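Autophagy protein 5 (PDB 2DYO) acts in autophagic vesicle formation and cytoplasm-to-vacuole transport in yeast, and is required for nucleophagy and mitophagy. Local coordinates at residues E15-L27 / V115-D127. Numbering follows the deposited sequence.
Sequences ELNVLVSIDPSFL and VLTFLRIHLVMGD
Phe26 lies between two residues of strand 118-126. Met125 CE sits over the centre of one ring face, 3.4 Å from the centroid, a CH-pi contact made by a chain bent at chi3 (81°), with SD farther above that face in a Met-aromatic arrangement. Leu123 CD1 covers the opposite face, 3.8 Å from Phe26 CE2. A flat ring offers each neighbour a face; an alanine here would probably leave the Met125 methyl without its platform and open a gap beside Leu123. Strands 15-22 and 118-126 are the parallel central pair of a mixed 2-1-5-3-4 sheet, the ubiquitin-like beta-grasp of the UblA domain. Leu19 bonds through N to Leu119 O (2.8 Å) and through O to Ile121 N, flanking its register partner Arg120 as parallel strands do. On the buried face, Val18 CG1 meets Ile121 CG1 (4.2 Å), CB branching suiting extended strands and filling the core. The other face is looser and wetter: Leu19 CD2 lies over the guanidinium of Arg120, whose long chain lets the charged end stay near solvent. There a water donates to Asp23 OD2 at the His122 ring edge. Past the end of strand 15-22, another links Asp23 OD1, Ser25 OG and Met125 N.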
loop_
_atom_site.group_PDB
_atom_site.type_symbol
_atom_site.label_atom_id
_atom_site.label_comp_id
_atom_site.label_asym_id
_atom_site.label_seq_id
_atom_site.Cartn_x
_atom_site.Cartn_y
_atom_site.Cartn_z
ATOM N N GLU A 15 -3.081 -9.171 -4.070
ATOM C CA GLU A 15 -3.649 -9.574 -2.786
ATOM C C GLU A 15 -2.668 -10.402 -1.956
ATOM O O GLU A 15 -1.913 -11.213 -2.495
ATOM C CB GLU A 15 -4.913 -10.384 -3.059
ATOM C CG GLU A 15 -5.872 -10.539 -1.903
ATOM C CD GLU A 15 -7.199 -11.108 -2.376
ATOM O OE1 GLU A 15 -7.500 -12.273 -2.049
ATOM O OE2 GLU A 15 -7.930 -10.390 -3.097
ATOM N N LEU A 16 -2.700 -10.208 -0.643
ATOM C CA LEU A 16 -1.796 -10.903 0.267
ATOM C C LEU A 16 -2.488 -11.685 1.377
ATOM O O LEU A 16 -3.623 -11.391 1.749
ATOM C CB LEU A 16 -0.859 -9.886 0.931
ATOM C CG LEU A 16 0.061 -9.067 0.021
ATOM C CD1 LEU A 16 0.650 -7.885 0.801
ATOM C CD2 LEU A 16 1.167 -9.966 -0.509
ATOM N N ASN A 17 -1.783 -12.683 1.904
ATOM C CA ASN A 17 -2.282 -13.459 3.028
ATOM C C ASN A 17 -1.816 -12.624 4.216
ATOM O O ASN A 17 -0.638 -12.280 4.307
ATOM C CB ASN A 17 -1.625 -14.848 3.096
ATOM C CG ASN A 17 -2.042 -15.756 1.956
ATOM O OD1 ASN A 17 -3.217 -15.815 1.590
ATOM N ND2 ASN A 17 -1.082 -16.489 1.404
ATOM N N VAL A 18 -2.731 -12.284 5.115
ATOM C CA VAL A 18 -2.363 -11.482 6.273
ATOM C C VAL A 18 -2.824 -12.117 7.573
ATOM O O VAL A 18 -4.006 -12.422 7.753
ATOM C CB VAL A 18 -2.957 -10.060 6.178
ATOM C CG1 VAL A 18 -2.659 -9.282 7.458
ATOM C CG2 VAL A 18 -2.376 -9.341 4.968
ATOM N N LEU A 19 -1.877 -12.321 8.478
ATOM C CA LEU A 19 -2.185 -12.911 9.767
ATOM C C LEU A 19 -2.201 -11.807 10.807
ATOM O O LEU A 19 -1.156 -11.284 11.187
ATOM C CB LEU A 19 -1.131 -13.961 10.135
ATOM C CG LEU A 19 -1.428 -14.773 11.397
ATOM C CD1 LEU A 19 -2.773 -15.472 11.239
ATOM C CD2 LEU A 19 -0.307 -15.785 11.644
ATOM N N VAL A 20 -3.396 -11.443 11.259
ATOM C CA VAL A 20 -3.529 -10.399 12.263
ATOM C C VAL A 20 -3.676 -10.997 13.658
ATOM O O VAL A 20 -4.490 -11.896 13.878
ATOM C CB VAL A 20 -4.757 -9.500 11.982
ATOM C CG1 VAL A 20 -4.886 -8.442 13.076
ATOM C CG2 VAL A 20 -4.614 -8.832 10.619
ATOM N N SER A 21 -2.883 -10.496 14.595
ATOM C CA SER A 21 -2.953 -10.965 15.970
ATOM C C SER A 21 -3.304 -9.783 16.860
ATOM O O SER A 21 -2.749 -8.693 16.710
ATOM C CB SER A 21 -1.615 -11.560 16.403
ATOM O OG SER A 21 -0.600 -10.576 16.361
ATOM N N ILE A 22 -4.231 -10.004 17.781
ATOM C CA ILE A 22 -4.674 -8.964 18.703
ATOM C C ILE A 22 -3.967 -9.155 20.038
ATOM O O ILE A 22 -4.190 -10.160 20.712
ATOM C CB ILE A 22 -6.197 -9.056 18.946
ATOM C CG1 ILE A 22 -6.939 -9.119 17.607
ATOM C CG2 ILE A 22 -6.666 -7.872 19.781
ATOM C CD1 ILE A 22 -6.661 -7.947 16.683
ATOM N N ASP A 23 -3.118 -8.202 20.422
ATOM C CA ASP A 23 -2.406 -8.315 21.692
ATOM C C ASP A 23 -3.377 -8.534 22.844
ATOM O O ASP A 23 -4.458 -7.954 22.873
ATOM C CB ASP A 23 -1.567 -7.067 21.972
ATOM C CG ASP A 23 -0.224 -7.095 21.267
ATOM O OD1 ASP A 23 0.635 -6.253 21.604
ATOM O OD2 ASP A 23 -0.024 -7.952 20.377
ATOM N N PRO A 24 -2.995 -9.378 23.812
ATOM C CA PRO A 24 -3.849 -9.667 24.970
ATOM C C PRO A 24 -4.260 -8.420 25.751
ATOM O O PRO A 24 -5.256 -8.433 26.474
ATOM C CB PRO A 24 -2.997 -10.636 25.795
ATOM C CG PRO A 24 -1.593 -10.255 25.433
ATOM C CD PRO A 24 -1.691 -10.049 23.942
ATOM N N SER A 25 -3.499 -7.342 25.591
ATOM C CA SER A 25 -3.797 -6.090 26.276
ATOM C C SER A 25 -5.219 -5.612 25.973
ATOM O O SER A 25 -5.818 -4.893 26.771
ATOM C CB SER A 25 -2.788 -5.014 25.865
ATOM O OG SER A 25 -2.810 -4.802 24.464
ATOM N N PHE A 26 -5.752 -6.023 24.823
ATOM C CA PHE A 26 -7.104 -5.646 24.397
ATOM C C PHE A 26 -8.172 -6.601 24.920
ATOM O O PHE A 26 -9.347 -6.241 25.014
ATOM C CB PHE A 26 -7.226 -5.660 22.864
ATOM C CG PHE A 26 -6.478 -4.562 22.164
ATOM C CD1 PHE A 26 -5.093 -4.593 22.062
ATOM C CD2 PHE A 26 -7.171 -3.508 21.576
ATOM C CE1 PHE A 26 -4.408 -3.590 21.379
ATOM C CE2 PHE A 26 -6.497 -2.503 20.892
ATOM C CZ PHE A 26 -5.114 -2.544 20.793
ATOM N N LEU A 27 -7.759 -7.817 25.257
ATOM C CA LEU A 27 -8.694 -8.846 25.686
ATOM C C LEU A 27 -8.794 -9.185 27.169
ATOM O O LEU A 27 -7.891 -8.914 27.965
ATOM C CB LEU A 27 -8.407 -10.117 24.884
ATOM C CG LEU A 27 -8.295 -9.852 23.375
ATOM C CD1 LEU A 27 -7.732 -11.070 22.662
ATOM C CD2 LEU A 27 -9.662 -9.479 22.817
ATOM N N VAL A 115 6.782 -22.664 0.999
ATOM C CA VAL A 115 7.084 -21.288 1.336
ATOM C C VAL A 115 5.742 -20.587 1.442
ATOM O O VAL A 115 4.966 -20.576 0.489
ATOM C CB VAL A 115 7.930 -20.647 0.243
ATOM N N LEU A 116 5.443 -20.041 2.612
ATOM C CA LEU A 116 4.187 -19.325 2.783
ATOM C C LEU A 116 4.478 -17.837 2.703
ATOM O O LEU A 116 5.272 -17.312 3.482
ATOM C CB LEU A 116 3.544 -19.643 4.135
ATOM C CG LEU A 116 2.290 -18.819 4.462
ATOM C CD1 LEU A 116 1.210 -19.097 3.431
ATOM C CD2 LEU A 116 1.786 -19.155 5.857
ATOM N N THR A 117 3.859 -17.163 1.747
ATOM C CA THR A 117 4.051 -15.728 1.619
ATOM C C THR A 117 2.908 -15.067 2.378
ATOM O O THR A 117 1.753 -15.164 1.975
ATOM C CB THR A 117 4.000 -15.268 0.151
ATOM O OG1 THR A 117 5.042 -15.914 -0.591
ATOM C CG2 THR A 117 4.193 -13.759 0.065
ATOM N N PHE A 118 3.219 -14.420 3.492
ATOM C CA PHE A 118 2.174 -13.753 4.257
ATOM C C PHE A 118 2.724 -12.599 5.064
ATOM O O PHE A 118 3.932 -12.485 5.264
ATOM C CB PHE A 118 1.454 -14.745 5.183
ATOM C CG PHE A 118 2.284 -15.221 6.342
ATOM C CD1 PHE A 118 3.506 -15.852 6.138
ATOM C CD2 PHE A 118 1.824 -15.063 7.645
ATOM C CE1 PHE A 118 4.255 -16.318 7.218
ATOM C CE2 PHE A 118 2.563 -15.523 8.728
ATOM C CZ PHE A 118 3.783 -16.153 8.514
ATOM N N LEU A 119 1.821 -11.739 5.516
ATOM C CA LEU A 119 2.189 -10.577 6.304
ATOM C C LEU A 119 1.627 -10.735 7.708
ATOM O O LEU A 119 0.418 -10.869 7.896
ATOM C CB LEU A 119 1.631 -9.310 5.647
ATOM C CG LEU A 119 1.964 -7.963 6.290
ATOM C CD1 LEU A 119 3.474 -7.765 6.342
ATOM C CD2 LEU A 119 1.300 -6.851 5.480
ATOM N N ARG A 120 2.515 -10.719 8.692
ATOM C CA ARG A 120 2.124 -10.863 10.083
ATOM C C ARG A 120 1.947 -9.490 10.718
ATOM O O ARG A 120 2.892 -8.706 10.795
ATOM C CB ARG A 120 3.194 -11.661 10.827
ATOM C CG ARG A 120 2.680 -12.408 12.034
ATOM C CD ARG A 120 3.563 -13.609 12.331
ATOM N NE ARG A 120 2.878 -14.578 13.180
ATOM C CZ ARG A 120 3.264 -15.839 13.337
ATOM N NH1 ARG A 120 4.338 -16.290 12.700
ATOM N NH2 ARG A 120 2.570 -16.653 14.122
ATOM N N ILE A 121 0.729 -9.204 11.168
ATOM C CA ILE A 121 0.414 -7.916 11.780
ATOM C C ILE A 121 -0.167 -8.084 13.180
ATOM O O ILE A 121 -1.022 -8.938 13.411
ATOM C CB ILE A 121 -0.599 -7.139 10.918
ATOM C CG1 ILE A 121 0.032 -6.778 9.572
ATOM C CG2 ILE A 121 -1.083 -5.899 11.666
ATOM C CD1 ILE A 121 1.222 -5.849 9.673
ATOM N N HIS A 122 0.292 -7.248 14.104
ATOM C CA HIS A 122 -0.167 -7.296 15.486
ATOM C C HIS A 122 -0.770 -5.948 15.879
ATOM O O HIS A 122 -0.150 -4.903 15.678
ATOM C CB HIS A 122 1.009 -7.620 16.414
ATOM C CG HIS A 122 1.881 -8.733 15.917
ATOM N ND1 HIS A 122 1.855 -10.003 16.455
ATOM C CD2 HIS A 122 2.782 -8.774 14.906
ATOM C CE1 HIS A 122 2.700 -10.778 15.798
ATOM N NE2 HIS A 122 3.275 -10.057 14.852
ATOM N N LEU A 123 -1.979 -5.981 16.433
ATOM C CA LEU A 123 -2.663 -4.768 16.878
ATOM C C LEU A 123 -2.204 -4.522 18.314
ATOM O O LEU A 123 -2.391 -5.378 19.179
ATOM C CB LEU A 123 -4.180 -4.978 16.858
ATOM C CG LEU A 123 -5.142 -3.809 16.601
ATOM C CD1 LEU A 123 -6.402 -4.051 17.398
ATOM C CD2 LEU A 123 -4.529 -2.471 16.985
ATOM N N VAL A 124 -1.623 -3.354 18.562
ATOM C CA VAL A 124 -1.111 -3.008 19.886
ATOM C C VAL A 124 -1.676 -1.692 20.432
ATOM O O VAL A 124 -2.219 -0.879 19.683
ATOM C CB VAL A 124 0.432 -2.896 19.843
ATOM C CG1 VAL A 124 0.979 -2.539 21.209
ATOM C CG2 VAL A 124 1.027 -4.204 19.358
ATOM N N MET A 125 -1.555 -1.495 21.743
ATOM C CA MET A 125 -2.022 -0.269 22.383
ATOM C C MET A 125 -0.937 0.273 23.307
ATOM O O MET A 125 0.006 -0.440 23.650
ATOM C CB MET A 125 -3.296 -0.518 23.191
ATOM C CG MET A 125 -3.110 -1.407 24.406
ATOM S SD MET A 125 -4.540 -1.302 25.493
ATOM C CE MET A 125 -5.660 -2.417 24.692
ATOM N N GLY A 126 -1.075 1.533 23.708
ATOM C CA GLY A 126 -0.091 2.141 24.585
ATOM C C GLY A 126 -0.383 3.601 24.875
ATOM O O GLY A 126 -1.328 4.171 24.326
ATOM N N ASP A 127 0.427 4.206 25.739
ATOM C CA ASP A 127 0.254 5.607 26.105
ATOM C C ASP A 127 1.224 6.503 25.350
ATOM O O ASP A 127 0.867 7.601 24.922
ATOM C CB ASP A 127 0.454 5.792 27.613
ATOM C CG ASP A 127 -0.657 5.161 28.430
ATOM O OD1 ASP A 127 -1.828 5.559 28.248
ATOM O OD2 ASP A 127 -0.361 4.271 29.254
HETATM O O HOH W 1 0.442 -13.692 0.251
HETATM O O HOH W 2 -0.644 -3.926 23.398
HETATM O O HOH W 3 0.120 -9.696 18.622
#